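Local coordinates for phage integrase/site-specific recombinase (Haloarcula marismortui, PDB 3NRW), which probably binds DNA during site-specific recombination, this chain being the N-terminal core-binding domain of a longer phage-type integrase, at residues 60-63 and 64-68; 74-77 and 78-82; 87-90 and 91-94. All coordinates share one frame; numbering follows the deposited sequence.

Contact 1. Residues 60-63 and 64-68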
# COMPACT_ATOMS: atom_id res chain seq x y z
N ASP A 60 -0.56 11.13 -1.92
CA ASP A 60 0.03 12.23 -1.15
C ASP A 60 -0.81 12.49 0.10
O ASP A 60 -0.27 12.83 1.15
CB ASP A 60 0.10 13.51 -2.00
CG ASP A 60 0.73 14.67 -1.25
OD1 ASP A 60 1.98 14.70 -1.12
OD2 ASP A 60 -0.02 15.55 -0.76
N GLU A 61 -2.12 12.34 -0.02
CA GLU A 61 -3.01 12.54 1.11
C GLU A 61 -2.66 11.50 2.16
O GLU A 61 -2.58 11.81 3.35
CB GLU A 61 -4.47 12.38 0.69
CG GLU A 61 -5.03 13.56 -0.08
CD GLU A 61 -5.48 14.69 0.82
OE1 GLU A 61 -6.62 14.62 1.33
OE2 GLU A 61 -4.70 15.65 1.03
N TYR A 62 -2.46 10.27 1.72
CA TYR A 62 -2.13 9.20 2.66
C TYR A 62 -0.80 9.48 3.35
O TYR A 62 -0.69 9.35 4.57
CB TYR A 62 -2.06 7.85 1.96
CG TYR A 62 -1.70 6.74 2.92
CD1 TYR A 62 -0.46 6.12 2.87
CD2 TYR A 62 -2.60 6.33 3.90
CE1 TYR A 62 -0.11 5.12 3.79
CE2 TYR A 62 -2.28 5.34 4.81
CZ TYR A 62 -1.03 4.74 4.75
OH TYR A 62 -0.71 3.76 5.65
N GLU A 63 0.20 9.85 2.57
CA GLU A 63 1.51 10.13 3.15
C GLU A 63 1.42 11.20 4.23
O GLU A 63 1.99 11.06 5.32
CB GLU A 63 2.48 10.57 2.06
CG GLU A 63 3.87 10.88 2.59
CD GLU A 63 4.82 11.31 1.50
OE1 GLU A 63 5.97 11.66 1.84
OE2 GLU A 63 4.41 11.30 0.32
N THR A 64 0.70 12.28 3.93
CA THR A 64 0.55 13.37 4.89
C THR A 64 -0.19 12.92 6.14
O THR A 64 0.14 13.34 7.26
CB THR A 64 -0.18 14.53 4.24
OG1 THR A 64 0.58 14.98 3.11
CG2 THR A 64 -0.35 15.68 5.22
N PHE A 65 -1.19 12.07 5.96
CA PHE A 65 -1.96 11.52 7.06
C PHE A 65 -1.01 10.77 7.99
O PHE A 65 -0.97 11.03 9.20
CB PHE A 65 -3.04 10.60 6.49
CG PHE A 65 -3.67 9.68 7.50
CD1 PHE A 65 -3.38 8.32 7.49
CD2 PHE A 65 -4.58 10.17 8.44
CE1 PHE A 65 -3.99 7.45 8.39
CE2 PHE A 65 -5.19 9.31 9.35
CZ PHE A 65 -4.90 7.95 9.32
N ARG A 66 -0.22 9.86 7.43
CA ARG A 66 0.72 9.08 8.23
C ARG A 66 1.78 9.97 8.90
O ARG A 66 2.20 9.71 10.03
CB ARG A 66 1.38 7.99 7.38
CG ARG A 66 0.41 6.92 6.88
CD ARG A 66 -0.32 6.23 8.05
NE ARG A 66 0.59 5.42 8.85
CZ ARG A 66 0.50 5.28 10.17
NH1 ARG A 66 -0.47 5.89 10.85
NH2 ARG A 66 1.37 4.52 10.82
N ARG A 67 2.20 11.02 8.20
CA ARG A 67 3.21 11.93 8.74
C ARG A 67 2.65 12.67 9.95
O ARG A 67 3.39 13.22 10.77
CB ARG A 67 3.62 12.93 7.65
CG ARG A 67 4.93 13.64 7.89
CD ARG A 67 4.74 15.14 7.95
NE ARG A 67 3.99 15.66 6.81
CZ ARG A 67 4.38 15.54 5.54
NH1 ARG A 67 5.51 14.91 5.24
NH2 ARG A 67 3.64 16.07 4.57
N GLY A 68 1.32 12.69 10.06
CA GLY A 68 0.66 13.35 11.18
C GLY A 68 0.46 12.44 12.38
O GLY A 68 -0.13 12.86 13.38
O HOH W 1 -0.03 16.78 1.61
O HOH W 2 3.00 14.38 1.70

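Contact 2. Residues 74-77 and 78-82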
# COMPACT_ATOMS: atom_id res chain seq x y z
N ALA A 74 11.88 6.98 10.42
CA ALA A 74 12.40 5.69 9.97
C ALA A 74 11.27 4.69 9.75
O ALA A 74 11.28 3.91 8.80
CB ALA A 74 13.40 5.15 10.98
N THR A 75 10.30 4.70 10.66
CA THR A 75 9.17 3.79 10.56
C THR A 75 8.28 4.19 9.39
O THR A 75 7.77 3.34 8.66
CB THR A 75 8.35 3.80 11.87
OG1 THR A 75 9.23 3.51 12.97
CG2 THR A 75 7.24 2.76 11.82
N LEU A 76 8.11 5.49 9.20
CA LEU A 76 7.29 6.00 8.10
C LEU A 76 7.89 5.63 6.75
O LEU A 76 7.17 5.27 5.81
CB LEU A 76 7.15 7.52 8.21
CG LEU A 76 6.35 8.19 7.09
CD1 LEU A 76 4.97 7.55 6.99
CD2 LEU A 76 6.22 9.69 7.37
N ASN A 77 9.21 5.74 6.65
CA ASN A 77 9.92 5.41 5.42
C ASN A 77 9.69 3.96 5.02
O ASN A 77 9.44 3.65 3.86
CB ASN A 77 11.42 5.66 5.58
CG ASN A 77 11.76 7.12 5.84
OD1 ASN A 77 12.93 7.49 5.96
ND2 ASN A 77 10.73 7.96 5.92
N GLY A 78 9.79 3.06 6.00
CA GLY A 78 9.60 1.64 5.74
C GLY A 78 8.17 1.34 5.35
O GLY A 78 7.89 0.40 4.61
N GLU A 79 7.26 2.17 5.86
CA GLU A 79 5.84 2.02 5.58
C GLU A 79 5.56 2.44 4.14
O GLU A 79 4.81 1.77 3.42
CB GLU A 79 5.04 2.89 6.54
CG GLU A 79 3.61 2.49 6.67
CD GLU A 79 2.85 3.39 7.61
OE1 GLU A 79 3.27 3.51 8.78
OE2 GLU A 79 1.85 3.98 7.17
N MSE A 80 6.14 3.56 3.73
CA MSE A 80 5.92 4.05 2.37
C MSE A 80 6.59 3.12 1.36
O MSE A 80 6.09 2.95 0.25
CB MSE A 80 6.45 5.48 2.22
CG MSE A 80 5.68 6.54 3.04
SE MSE A 80 3.78 6.56 2.68
CE MSE A 80 3.77 7.21 0.84
N GLN A 81 7.72 2.54 1.74
CA GLN A 81 8.45 1.63 0.87
C GLN A 81 7.63 0.36 0.63
O GLN A 81 7.60 -0.17 -0.48
CB GLN A 81 9.80 1.26 1.48
CG GLN A 81 10.61 0.28 0.64
CD GLN A 81 10.92 0.83 -0.74
OE1 GLN A 81 11.62 1.83 -0.88
NE2 GLN A 81 10.39 0.18 -1.77
N THR A 82 6.98 -0.12 1.68
CA THR A 82 6.16 -1.31 1.53
C THR A 82 4.96 -0.93 0.68
O THR A 82 4.52 -1.71 -0.16
CB THR A 82 5.70 -1.87 2.90
OG1 THR A 82 6.78 -2.58 3.51
CG2 THR A 82 4.52 -2.82 2.72

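Contact 3. Residues 87-90 and 91-94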
# COMPACT_ATOMS: atom_id res chain seq x y z
N LEU A 87 2.20 -1.52 -4.55
CA LEU A 87 1.66 -1.00 -5.79
C LEU A 87 2.40 -1.55 -7.02
O LEU A 87 1.79 -1.71 -8.07
CB LEU A 87 1.69 0.53 -5.79
CG LEU A 87 0.81 1.18 -4.71
CD1 LEU A 87 0.83 2.69 -4.88
CD2 LEU A 87 -0.62 0.65 -4.81
N GLU A 88 3.69 -1.83 -6.88
CA GLU A 88 4.45 -2.39 -8.00
C GLU A 88 3.87 -3.76 -8.33
O GLU A 88 3.72 -4.11 -9.50
CB GLU A 88 5.94 -2.52 -7.65
CG GLU A 88 6.59 -1.18 -7.32
CD GLU A 88 8.10 -1.27 -7.19
OE1 GLU A 88 8.60 -2.29 -6.66
OE2 GLU A 88 8.78 -0.31 -7.59
N TYR A 89 3.55 -4.53 -7.30
CA TYR A 89 2.97 -5.86 -7.48
C TYR A 89 1.63 -5.72 -8.19
O TYR A 89 1.36 -6.41 -9.17
CB TYR A 89 2.78 -6.56 -6.13
CG TYR A 89 1.91 -7.79 -6.19
CD1 TYR A 89 2.26 -8.88 -6.98
CD2 TYR A 89 0.72 -7.86 -5.46
CE1 TYR A 89 1.45 -10.02 -7.04
CE2 TYR A 89 -0.09 -8.99 -5.51
CZ TYR A 89 0.28 -10.07 -6.31
OH TYR A 89 -0.52 -11.19 -6.38
N LEU A 90 0.79 -4.82 -7.68
CA LEU A 90 -0.53 -4.62 -8.27
C LEU A 90 -0.45 -4.12 -9.71
O LEU A 90 -1.30 -4.46 -10.54
CB LEU A 90 -1.35 -3.64 -7.43
CG LEU A 90 -1.70 -4.11 -6.01
CD1 LEU A 90 -2.52 -3.02 -5.34
CD2 LEU A 90 -2.47 -5.43 -6.04
N ALA A 91 0.56 -3.31 -10.02
CA ALA A 91 0.70 -2.81 -11.38
C ALA A 91 1.06 -3.97 -12.31
O ALA A 91 0.55 -4.07 -13.42
CB ALA A 91 1.77 -1.72 -11.45
N ARG A 92 1.93 -4.87 -11.83
CA ARG A 92 2.33 -6.02 -12.63
C ARG A 92 1.13 -6.91 -12.95
O ARG A 92 1.04 -7.46 -14.05
CB ARG A 92 3.39 -6.85 -11.89
CG ARG A 92 3.82 -8.11 -12.65
CD ARG A 92 5.13 -8.69 -12.12
NE ARG A 92 5.02 -9.25 -10.77
CZ ARG A 92 4.40 -10.38 -10.47
NH1 ARG A 92 3.81 -11.10 -11.42
NH2 ARG A 92 4.39 -10.82 -9.22
N ILE A 93 0.22 -7.06 -11.99
CA ILE A 93 -0.95 -7.89 -12.22
C ILE A 93 -2.17 -7.13 -12.73
O ILE A 93 -3.30 -7.60 -12.62
CB ILE A 93 -1.35 -8.70 -10.96
CG1 ILE A 93 -1.66 -7.76 -9.80
CG2 ILE A 93 -0.22 -9.65 -10.59
CD1 ILE A 93 -2.23 -8.50 -8.60
N ASP A 94 -1.92 -5.95 -13.29
CA ASP A 94 -2.97 -5.14 -13.90
C ASP A 94 -4.10 -4.65 -12.98
O ASP A 94 -5.19 -4.36 -13.45
CB ASP A 94 -3.57 -5.94 -15.07
CG ASP A 94 -2.50 -6.55 -15.97
OD1 ASP A 94 -1.63 -5.80 -16.45
OD2 ASP A 94 -2.53 -7.79 -16.19

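Contact 1. Residues 60-63 and 64-68
Tyr62 sets its CG opposite the backbone N (chi1 180°), and Arg66, one turn later, sets its own CG opposite the carbonyl carbon (chi1 -66°). With these torsions the two side chains run side by side and point the same way. Arg66 CG comes over one face of the phenol, 3.7 Å from the centroid of the Tyr62 ring, in a CH-pi contact. It is displaced toward the hydroxyl end, where Arg66 CG is 3.4 Å from Tyr62 CZ. Bends at chi2 and chi3 shape the chain beyond, and Arg66 CD lies 3.5 Å from Tyr62 OH. The guanidinium plane is turned 32° from the ring. Its NE forms a salt bridge to Glu79 on helix 73-92, so the charged end is held from outside the turn. Phe65 makes a looser contact, with its CD1 4.2 Å from Tyr62 CE2.

The backbone is held by i to i+4 hydrogen bonds. Arg66 N reaches Tyr62 O at 2.9 Å, and Arg67 N reaches Glu63 O at the same length. Asp60 and Thr64 lie on an exposed side and are joined through water. One water gives a hydrogen bond to Asp60 OD1 at 3.0 Å and also binds Thr64 OG1 at 2.9 Å. Arg67 NH2 adds a weak bond to that water. Thr64 N bonds to Asp60 O at 3.0 Å.

Tyr62 also meets Phe39 and Trp42 of helix 26-45 edge-to-face. Glu63 turns its acid end to His105, and Glu61 pairs with Arg46. The arrangement is an i to i+4 aromatic-arginine pair on an amphipathic helix. It lies at the C-terminal end of helix 56-67, in the all-helical core-binding domain of the tyrosine recombinase family.

Contact 2. Residues 74-77 and 78-82
Residues 74-77 and 78-82 make about two and a half unbroken turns of helix 73-92. The carbonyls of Ala74, Thr75, Leu76 and Asn77 accept hydrogen bonds from the amides four places on. The bonds are uneven. Gly78 N stands 3.3 Å from Ala74 O, whereas Met80 N reaches Leu76 O at 2.9 Å. Gln81 N bonds to Asn77 O, also at 2.9 Å. The bond from Glu79 N to Thr75 O is 3.1 Å long and bent, with an angle of 138° at the hydrogen. The same amide makes a weak second bond to Leu76 O, so Glu79 N is shared between two carbonyls and Leu76 O receives two donors.

The side-chain contact is between Leu76 and Met80, present here as selenomethionine. They lie alongside each other and point the same way. Leu76 CD1 meets Met80 CG at 4.1 Å, a loose apolar touch. Met80 has its CG beside its own backbone N (chi1 -66°), which lays this methylene 3.4 Å from Leu76 O. Bends at chi2 and chi3 then carry the selenium and the terminal methyl away from residues 74-77. Glu79 contributes its CB, 3.3 Å from Leu76 O. Its chain, extended at chi2, takes the carboxylate to Arg66 of helix 56-67 in a salt bridge, beside Arg35 and His38 of helix 26-45.

Both apolar side chains face other parts of the fold. Leu76 packs on Arg66, and Met80 packs on Glu63, Val104 and Pro107. Thr82 OG1 bonds to Arg35. This is an i to i+4 apolar pair on the inward side of a long amphipathic helix, part of the all-helical core-binding domain.

Contact 3. Residues 87-90 and 91-94
Ile93 touches Tyr89 from an uncommon rotamer just past the last residue of a helix. Its CG1 is wedged over the backbone, flanked by both N and C (chi1 59°). This turns CG1 back over the last turn, 3.4 Å from Tyr89 O, and carries CD1 over one face of the tyrosine ring. Ile93 CD1 lies 4.1 Å from the centroid of the Tyr89 ring, 27° off the normal, as a CH-pi contact. It is nearest the hydroxyl end, 3.7 Å from Tyr89 CZ. The same methyl also meets Leu90 CD2 at 4.0 Å, so one methyl touches both side chains.

Arg92 comes to the same tyrosine from another direction. Its NH2 lies at the ring edge, in plane, 3.6 Å from Tyr89 CD1. The guanidinium is turned 60° from the ring, so the two do not stack.

The backbone ends in a Schellman motif. Ile93 N still makes a helical bond to Tyr89 O at 3.1 Å, and is the last to do so here. Ile93 is also the first residue to leave helical backbone angles. Asp94 follows with positive phi as the C-prime residue. Its N bonds back to Ala91 O at 3.1 Å, while Val95 N closes the wider loop to Leu90 O. The chain thus stops the helix and turns away.

Helix 9-20 receives much of this end: Tyr89 stacks on His19 and also touches Arg15, which Ile93 meets too, while Leu90 packs on Ala12 and on the loop residues Met51 and Val96. The carbonyl of Asp94 takes a hydrogen bond from Arg52, which ties the chain beyond helix 73-92 to the segment between helices 26-45 and 56-67.

The three contacts come in series along the chain, without overlap. Contact 1 closes helix 56-67. Contacts 2 and 3 lie near the start and at the end of the next helix, 73-92. Contacts 1 and 2 touch directly, with centres about 12 Å apart, so the two successive helices are packed together there. Contacts 2 and 3 share one helix but do not touch; their centres are about 19 Å apart. Contacts 1 and 3 lie on opposite sides of the chain's centre, about 22 Å apart between centres. Helix 73-92 thus meets helix 56-67 near its start and helix 9-20 at its end, joining these parts of the all-helical domain.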